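Local coordinates for Cyp101j2 (PDB 5KYO), which is a haem-dependent cytochrome P450 monooxygenase that probably hydroxylates the monoterpene 1,8-cineole, at residues W84-L87 / L91-T94; R43-D48 / R64-Q69. All coordinates share one frame; numbering follows the deposited sequence.

Interaction 1: residues W84-L87 / L91-T94; sequences WVAL and LAET
A86, the last residue of strand 83-86, meets L91 and A92 in the first turn of helix 89-97, and the side-chain contact between them is wholly apolar. Its centre is the methyl group of A86, which points at the helix. A86 CB lies 3.8 Å from L91 CD2 and equally close to CG of the same leucine, so the methyl sits against the branch point as well as one arm of the fork. L91 CG stands anti to its own backbone N (chi1 -170°), which carries the isobutyl group out to the strand; CD2 also comes within 4.0 Å of A86 CA, and the same methyl, L91 CD2, comes to 4.4 Å from L87 N. Against A92 the nearest approach is to the backbone: A86 CB lies 3.9 Å from A92 N, whereas the methyl pair A86 CB and A92 CB is looser at 4.4 Å. Two alanines suit this place because short side chains let the backbones approach, to 5.2 Å between A86 CA and A92 CA, while the longer leucine lies alongside the A86 methyl.

Polar bonding is left to the surroundings. Backbone hydrogen bonds join A86 to M341 and V85 to M75, tying the strand into the sheet on both edges. L91 also rests on L74, and A92 packs on V346 and V347 of helix 344-348, with its side chain about 10 Å from the haem.

All the touching residues are buried, and with dispersion and the exclusion of water as the forces at work, the contact depends on close fit of shape between strand end and helix rather than on directional bonds.

Interaction 2: residues R43-D48 / R64-Q69; sequences RVFDFD and REIMRQ
I66 of helix 59-69 reaches the rings of F45 and F47 with two different branches, and both meetings are apolar. Its longer arm ends in CD1, which lies 3.8 Å from F47 CE1 and 4.0 Å from F47 CD1, in the plane of the ring at its edge. The shorter branch, CG2, approaches F45 CE1 at 4.1 Å, again at the ring edge. CG1 of I66 is anti to the carbonyl carbon (chi1 -68°) and CG2 anti to the backbone N, so the branches diverge from CB, one to each ring; an extended chi2 (176°) carries CD1 outward. The side chain crosses each phenylalanine at about a right angle.

Within the loop, F47 CB stands 3.3 Å above one face of the F45 ring, offset toward its rim, so the two aromatic residues also pack on each other. Flat, wide rings suit this place because their edges can meet the helix while F45 also rests on M75 and T77.

Backbone hydrogen bonds between W76 and both R43 and F45 hold the loop along outer strand 74-77; its rings, with the helix, pack on one face of the sheet. Helix 59-69, probably helix A of the cytochrome P450 fold, leads into the first two strands of the N-terminal beta-sheet, with the preceding loop against it.

How the interactions relate
The two contacts have centres 12 Å apart, on the same side of the chain's centre, and follow one another in series: interaction 2 closes with helix 59-69 before strands 74-77 and 83-86 lead into interaction 1. Strand 83-86 joins them. V85 CG2 packs on F45 CZ at 3.6 Å and also reaches F47, whereas its neighbour A86 turns to helix 89-97. L87 adds to the join, with CD1 near F45 and its carbonyl O against M67 CE. In this part of the P450, then, helix 59-69 and the N-terminal loop lie on one face of strand 83-86 and helix 89-97 on the other, toward the haem.

Interaction 1: residues W84-L87 / L91-T94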
ATOM      1  N   TRP A  84     -12.220   9.442  14.176  1.00 28.56           N
ATOM      2  CA  TRP A  84     -11.065   9.558  15.051  1.00 33.44           C
ATOM      3  C   TRP A  84      -9.783   9.191  14.311  1.00 32.67           C
ATOM      4  O   TRP A  84      -9.805   8.406  13.357  1.00 30.83           O
ATOM      5  CB  TRP A  84     -11.210   8.666  16.285  1.00 32.12           C
ATOM      6  CG  TRP A  84     -12.483   8.830  17.045  1.00 29.07           C
ATOM      7  CD1 TRP A  84     -13.638   8.109  16.881  1.00 31.24           C
ATOM      8  CD2 TRP A  84     -12.731   9.748  18.115  1.00 32.09           C
ATOM      9  NE1 TRP A  84     -14.588   8.532  17.778  1.00 29.22           N
ATOM     10  CE2 TRP A  84     -14.057   9.535  18.550  1.00 34.82           C
ATOM     11  CE3 TRP A  84     -11.960  10.730  18.752  1.00 34.13           C
ATOM     12  CZ2 TRP A  84     -14.634  10.279  19.586  1.00 38.62           C
ATOM     13  CZ3 TRP A  84     -12.534  11.468  19.782  1.00 31.50           C
ATOM     14  CH2 TRP A  84     -13.856  11.237  20.188  1.00 32.65           C
ATOM     15  N   VAL A  85      -8.666   9.756  14.765  1.00 31.61           N
ATOM     16  CA  VAL A  85      -7.364   9.456  14.178  1.00 29.89           C
ATOM     17  C   VAL A  85      -6.333   9.155  15.268  1.00 29.72           C
ATOM     18  O   VAL A  85      -6.091   9.980  16.159  1.00 34.11           O
ATOM     19  CB  VAL A  85      -6.839  10.617  13.296  1.00 29.31           C
ATOM     20  CG1 VAL A  85      -5.555  10.190  12.570  1.00 29.85           C
ATOM     21  CG2 VAL A  85      -7.885  11.077  12.290  1.00 26.22           C
ATOM     22  N   ALA A  86      -5.737   7.969  15.201  1.00 25.00           N
ATOM     23  CA  ALA A  86      -4.654   7.613  16.113  1.00 27.16           C
ATOM     24  C   ALA A  86      -3.362   8.279  15.643  1.00 31.47           C
ATOM     25  O   ALA A  86      -2.909   8.055  14.504  1.00 22.14           O
ATOM     26  CB  ALA A  86      -4.482   6.120  16.200  1.00 26.74           C
ATOM     27  N   LEU A  87      -2.786   9.102  16.520  1.00 23.61           N
ATOM     28  CA  LEU A  87      -1.641   9.936  16.159  1.00 29.55           C
ATOM     29  C   LEU A  87      -0.346   9.591  16.897  1.00 28.18           C
ATOM     30  O   LEU A  87       0.635  10.347  16.838  1.00 38.34           O
ATOM     31  CB  LEU A  87      -1.989  11.405  16.393  1.00 30.03           C
ATOM     32  CG  LEU A  87      -3.041  11.929  15.408  1.00 32.21           C
ATOM     33  CD1 LEU A  87      -3.402  13.358  15.702  1.00 30.01           C
ATOM     34  CD2 LEU A  87      -2.541  11.804  13.974  1.00 33.07           C
ATOM     35  N   LEU A  91      -0.494   3.444  19.882  1.00 37.53           N
ATOM     36  CA  LEU A  91      -1.929   3.559  19.672  1.00 36.25           C
ATOM     37  C   LEU A  91      -2.357   3.035  18.295  1.00 29.97           C
ATOM     38  O   LEU A  91      -3.253   2.193  18.182  1.00 23.90           O
ATOM     39  CB  LEU A  91      -2.345   5.015  19.829  1.00 23.61           C
ATOM     40  CG  LEU A  91      -3.855   5.219  19.879  1.00 42.20           C
ATOM     41  CD1 LEU A  91      -4.455   4.468  21.059  1.00 49.10           C
ATOM     42  CD2 LEU A  91      -4.180   6.693  19.938  1.00 37.49           C
ATOM     43  N   ALA A  92      -1.710   3.550  17.255  1.00 28.33           N
ATOM     44  CA  ALA A  92      -1.963   3.123  15.877  1.00 27.91           C
ATOM     45  C   ALA A  92      -1.877   1.606  15.710  1.00 26.81           C
ATOM     46  O   ALA A  92      -2.747   0.984  15.089  1.00 29.68           O
ATOM     47  CB  ALA A  92      -0.980   3.822  14.937  1.00 20.12           C
ATOM     48  N   GLU A  93      -0.839   1.002  16.279  1.00 26.29           N
ATOM     49  CA  GLU A  93      -0.643  -0.444  16.149  1.00 26.68           C
ATOM     50  C   GLU A  93      -1.701  -1.236  16.898  1.00 28.66           C
ATOM     51  O   GLU A  93      -2.048  -2.356  16.499  1.00 28.59           O
ATOM     52  CB  GLU A  93       0.743  -0.859  16.635  1.00 30.85           C
ATOM     53  CG  GLU A  93       1.879  -0.377  15.732  1.00 37.72           C
ATOM     54  CD  GLU A  93       3.215  -1.010  16.078  1.00 39.59           C
ATOM     55  OE1 GLU A  93       3.432  -1.344  17.264  1.00 42.26           O
ATOM     56  OE2 GLU A  93       4.045  -1.188  15.161  1.00 37.22           O
ATOM     57  N   THR A  94      -2.193  -0.659  17.990  1.00 27.22           N
ATOM     58  CA  THR A  94      -3.285  -1.257  18.759  1.00 28.81           C
ATOM     59  C   THR A  94      -4.583  -1.276  17.956  1.00 25.93           C
ATOM     60  O   THR A  94      -5.216  -2.312  17.839  1.00 27.39           O
ATOM     61  CB  THR A  94      -3.523  -0.504  20.092  1.00 28.30           C
ATOM     62  OG1 THR A  94      -2.438  -0.766  20.994  1.00 25.58           O
ATOM     63  CG2 THR A  94      -4.830  -0.951  20.738  1.00 26.57           C
TER

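Interaction 2: residues R43-D48 / R64-Q69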
ATOM      1  N   ARG A  43     -10.626  17.672  21.342  1.00 40.69           N
ATOM      2  CA  ARG A  43      -9.974  16.708  20.455  1.00 34.17           C
ATOM      3  C   ARG A  43     -10.268  16.952  18.976  1.00 36.72           C
ATOM      4  O   ARG A  43      -9.954  16.118  18.129  1.00 33.27           O
ATOM      5  CB  ARG A  43     -10.382  15.285  20.835  1.00 36.40           C
ATOM      6  CG  ARG A  43     -10.103  14.972  22.298  1.00 42.92           C
ATOM      7  CD  ARG A  43      -9.576  13.568  22.478  1.00 36.01           C
ATOM      8  NE  ARG A  43      -9.418  13.216  23.887  1.00 32.27           N
ATOM      9  CZ  ARG A  43      -8.886  12.078  24.309  1.00 37.60           C
ATOM     10  NH1 ARG A  43      -8.455  11.186  23.430  1.00 40.70           N
ATOM     11  NH2 ARG A  43      -8.776  11.830  25.607  1.00 36.80           N
ATOM     12  N   VAL A  44     -10.851  18.106  18.668  1.00 39.37           N
ATOM     13  CA  VAL A  44     -11.168  18.485  17.289  1.00 41.72           C
ATOM     14  C   VAL A  44      -9.954  19.056  16.529  1.00 39.14           C
ATOM     15  O   VAL A  44      -9.220  19.888  17.077  1.00 32.58           O
ATOM     16  CB  VAL A  44     -12.316  19.513  17.279  1.00 38.04           C
ATOM     17  CG1 VAL A  44     -12.589  20.005  15.871  1.00 40.15           C
ATOM     18  CG2 VAL A  44     -13.557  18.888  17.878  1.00 30.30           C
ATOM     19  N   PHE A  45      -9.749  18.605  15.285  1.00 32.49           N
ATOM     20  CA  PHE A  45      -8.634  19.066  14.450  1.00 35.36           C
ATOM     21  C   PHE A  45      -8.983  18.928  12.963  1.00 34.98           C
ATOM     22  O   PHE A  45      -9.896  18.187  12.604  1.00 27.56           O
ATOM     23  CB  PHE A  45      -7.339  18.324  14.863  1.00 39.19           C
ATOM     24  CG  PHE A  45      -7.154  16.958  14.247  1.00 36.26           C
ATOM     25  CD1 PHE A  45      -5.960  16.610  13.616  1.00 36.37           C
ATOM     26  CD2 PHE A  45      -8.183  16.033  14.276  1.00 35.13           C
ATOM     27  CE1 PHE A  45      -5.787  15.364  13.081  1.00 37.48           C
ATOM     28  CE2 PHE A  45      -8.011  14.796  13.737  1.00 35.29           C
ATOM     29  CZ  PHE A  45      -6.819  14.454  13.132  1.00 33.96           C
ATOM     30  N   ASP A  46      -8.302  19.706  12.124  1.00 31.54           N
ATOM     31  CA  ASP A  46      -8.698  19.915  10.729  1.00 37.69           C
ATOM     32  C   ASP A  46      -7.942  18.994   9.788  1.00 35.36           C
ATOM     33  O   ASP A  46      -6.972  19.395   9.137  1.00 28.57           O
ATOM     34  CB  ASP A  46      -8.490  21.393  10.352  1.00 41.16           C
ATOM     35  CG  ASP A  46      -8.961  21.727   8.935  1.00 43.08           C
ATOM     36  OD1 ASP A  46      -9.591  20.867   8.282  1.00 43.29           O
ATOM     37  OD2 ASP A  46      -8.716  22.868   8.478  1.00 41.35           O
ATOM     38  N   PHE A  47      -8.411  17.752   9.697  1.00 31.50           N
ATOM     39  CA  PHE A  47      -7.655  16.715   9.007  1.00 27.40           C
ATOM     40  C   PHE A  47      -8.449  16.123   7.846  1.00 36.91           C
ATOM     41  O   PHE A  47      -9.562  15.625   8.032  1.00 39.89           O
ATOM     42  CB  PHE A  47      -7.268  15.639   9.998  1.00 23.22           C
ATOM     43  CG  PHE A  47      -6.358  14.585   9.422  1.00 27.64           C
ATOM     44  CD1 PHE A  47      -4.987  14.818   9.270  1.00 28.66           C
ATOM     45  CD2 PHE A  47      -6.881  13.369   9.012  1.00 30.74           C
ATOM     46  CE1 PHE A  47      -4.171  13.860   8.719  1.00 31.35           C
ATOM     47  CE2 PHE A  47      -6.075  12.392   8.463  1.00 34.94           C
ATOM     48  CZ  PHE A  47      -4.719  12.633   8.313  1.00 34.77           C
ATOM     49  N   ASP A  48      -7.898  16.220   6.639  1.00 29.16           N
ATOM     50  CA  ASP A  48      -8.494  15.577   5.457  1.00 23.79           C
ATOM     51  C   ASP A  48      -7.440  14.616   4.877  1.00 21.04           C
ATOM     52  O   ASP A  48      -6.384  15.047   4.417  1.00 22.82           O
ATOM     53  CB  ASP A  48      -8.941  16.616   4.405  1.00 29.61           C
ATOM     54  CG  ASP A  48      -9.907  16.044   3.372  1.00 35.25           C
ATOM     55  OD1 ASP A  48     -10.030  14.808   3.306  1.00 29.46           O
ATOM     56  OD2 ASP A  48     -10.549  16.825   2.627  1.00 40.00           O
ATOM     57  N   ARG A  64       4.443  14.544  10.711  1.00 26.50           N
ATOM     58  CA  ARG A  64       5.064  14.685  12.018  1.00 22.63           C
ATOM     59  C   ARG A  64       4.619  15.980  12.707  1.00 27.41           C
ATOM     60  O   ARG A  64       4.457  16.017  13.929  1.00 30.50           O
ATOM     61  CB  ARG A  64       6.589  14.638  11.891  1.00 22.40           C
ATOM     62  CG  ARG A  64       7.149  13.229  11.709  1.00 23.20           C
ATOM     63  CD  ARG A  64       8.606  13.263  11.292  1.00 26.82           C
ATOM     64  NE  ARG A  64       9.420  14.048  12.215  1.00 36.72           N
ATOM     65  CZ  ARG A  64       9.905  13.590  13.365  1.00 37.53           C
ATOM     66  NH1 ARG A  64       9.651  12.346  13.746  1.00 32.97           N
ATOM     67  NH2 ARG A  64      10.644  14.376  14.139  1.00 37.47           N
ATOM     68  N   GLU A  65       4.403  17.033  11.923  1.00 28.04           N
ATOM     69  CA  GLU A  65       3.905  18.296  12.470  1.00 37.08           C
ATOM     70  C   GLU A  65       2.466  18.157  12.953  1.00 37.19           C
ATOM     71  O   GLU A  65       2.090  18.728  13.978  1.00 37.98           O
ATOM     72  CB  GLU A  65       4.007  19.420  11.438  1.00 43.56           C
ATOM     73  CG  GLU A  65       5.226  20.310  11.633  1.00 42.66           C
ATOM     74  CD  GLU A  65       5.238  20.983  12.996  1.00 45.03           C
ATOM     75  OE1 GLU A  65       6.083  20.616  13.841  1.00 45.32           O
ATOM     76  OE2 GLU A  65       4.401  21.884  13.222  1.00 55.81           O
ATOM     77  N   ILE A  66       1.666  17.394  12.213  1.00 34.31           N
ATOM     78  CA  ILE A  66       0.295  17.100  12.629  1.00 33.36           C
ATOM     79  C   ILE A  66       0.311  16.358  13.960  1.00 32.02           C
ATOM     80  O   ILE A  66      -0.437  16.704  14.881  1.00 31.01           O
ATOM     81  CB  ILE A  66      -0.446  16.275  11.569  1.00 28.71           C
ATOM     82  CG1 ILE A  66      -0.684  17.125  10.320  1.00 28.85           C
ATOM     83  CG2 ILE A  66      -1.779  15.760  12.114  1.00 31.13           C
ATOM     84  CD1 ILE A  66      -1.335  16.378   9.175  1.00 38.01           C
ATOM     85  N   MET A  67       1.195  15.361  14.063  1.00 22.68           N
ATOM     86  CA  MET A  67       1.357  14.570  15.283  1.00 26.22           C
ATOM     87  C   MET A  67       1.830  15.430  16.460  1.00 32.55           C
ATOM     88  O   MET A  67       1.426  15.220  17.613  1.00 29.90           O
ATOM     89  CB  MET A  67       2.352  13.424  15.049  1.00 21.53           C
ATOM     90  CG  MET A  67       1.917  12.437  13.985  1.00 24.51           C
ATOM     91  SD  MET A  67       3.197  11.271  13.467  1.00 29.67           S
ATOM     92  CE  MET A  67       3.672  10.481  15.004  1.00 27.58           C
ATOM     93  N   ARG A  68       2.687  16.398  16.157  1.00 37.28           N
ATOM     94  CA  ARG A  68       3.327  17.212  17.184  1.00 35.61           C
ATOM     95  C   ARG A  68       2.380  18.281  17.733  1.00 37.52           C
ATOM     96  O   ARG A  68       2.449  18.641  18.912  1.00 39.30           O
ATOM     97  CB  ARG A  68       4.600  17.852  16.616  1.00 27.75           C
ATOM     98  CG  ARG A  68       5.421  18.640  17.614  0.50 25.77           C
ATOM     99  CD  ARG A  68       6.647  19.235  16.943  0.50 22.02           C
ATOM    100  N   GLN A  69       1.489  18.778  16.883  1.00 33.38           N
ATOM    101  CA  GLN A  69       0.557  19.835  17.286  1.00 39.66           C
ATOM    102  C   GLN A  69      -0.686  19.304  18.013  1.00 42.75           C
ATOM    103  O   GLN A  69      -1.414  20.067  18.655  1.00 40.43           O
ATOM    104  CB  GLN A  69       0.129  20.648  16.060  1.00 40.36           C
TER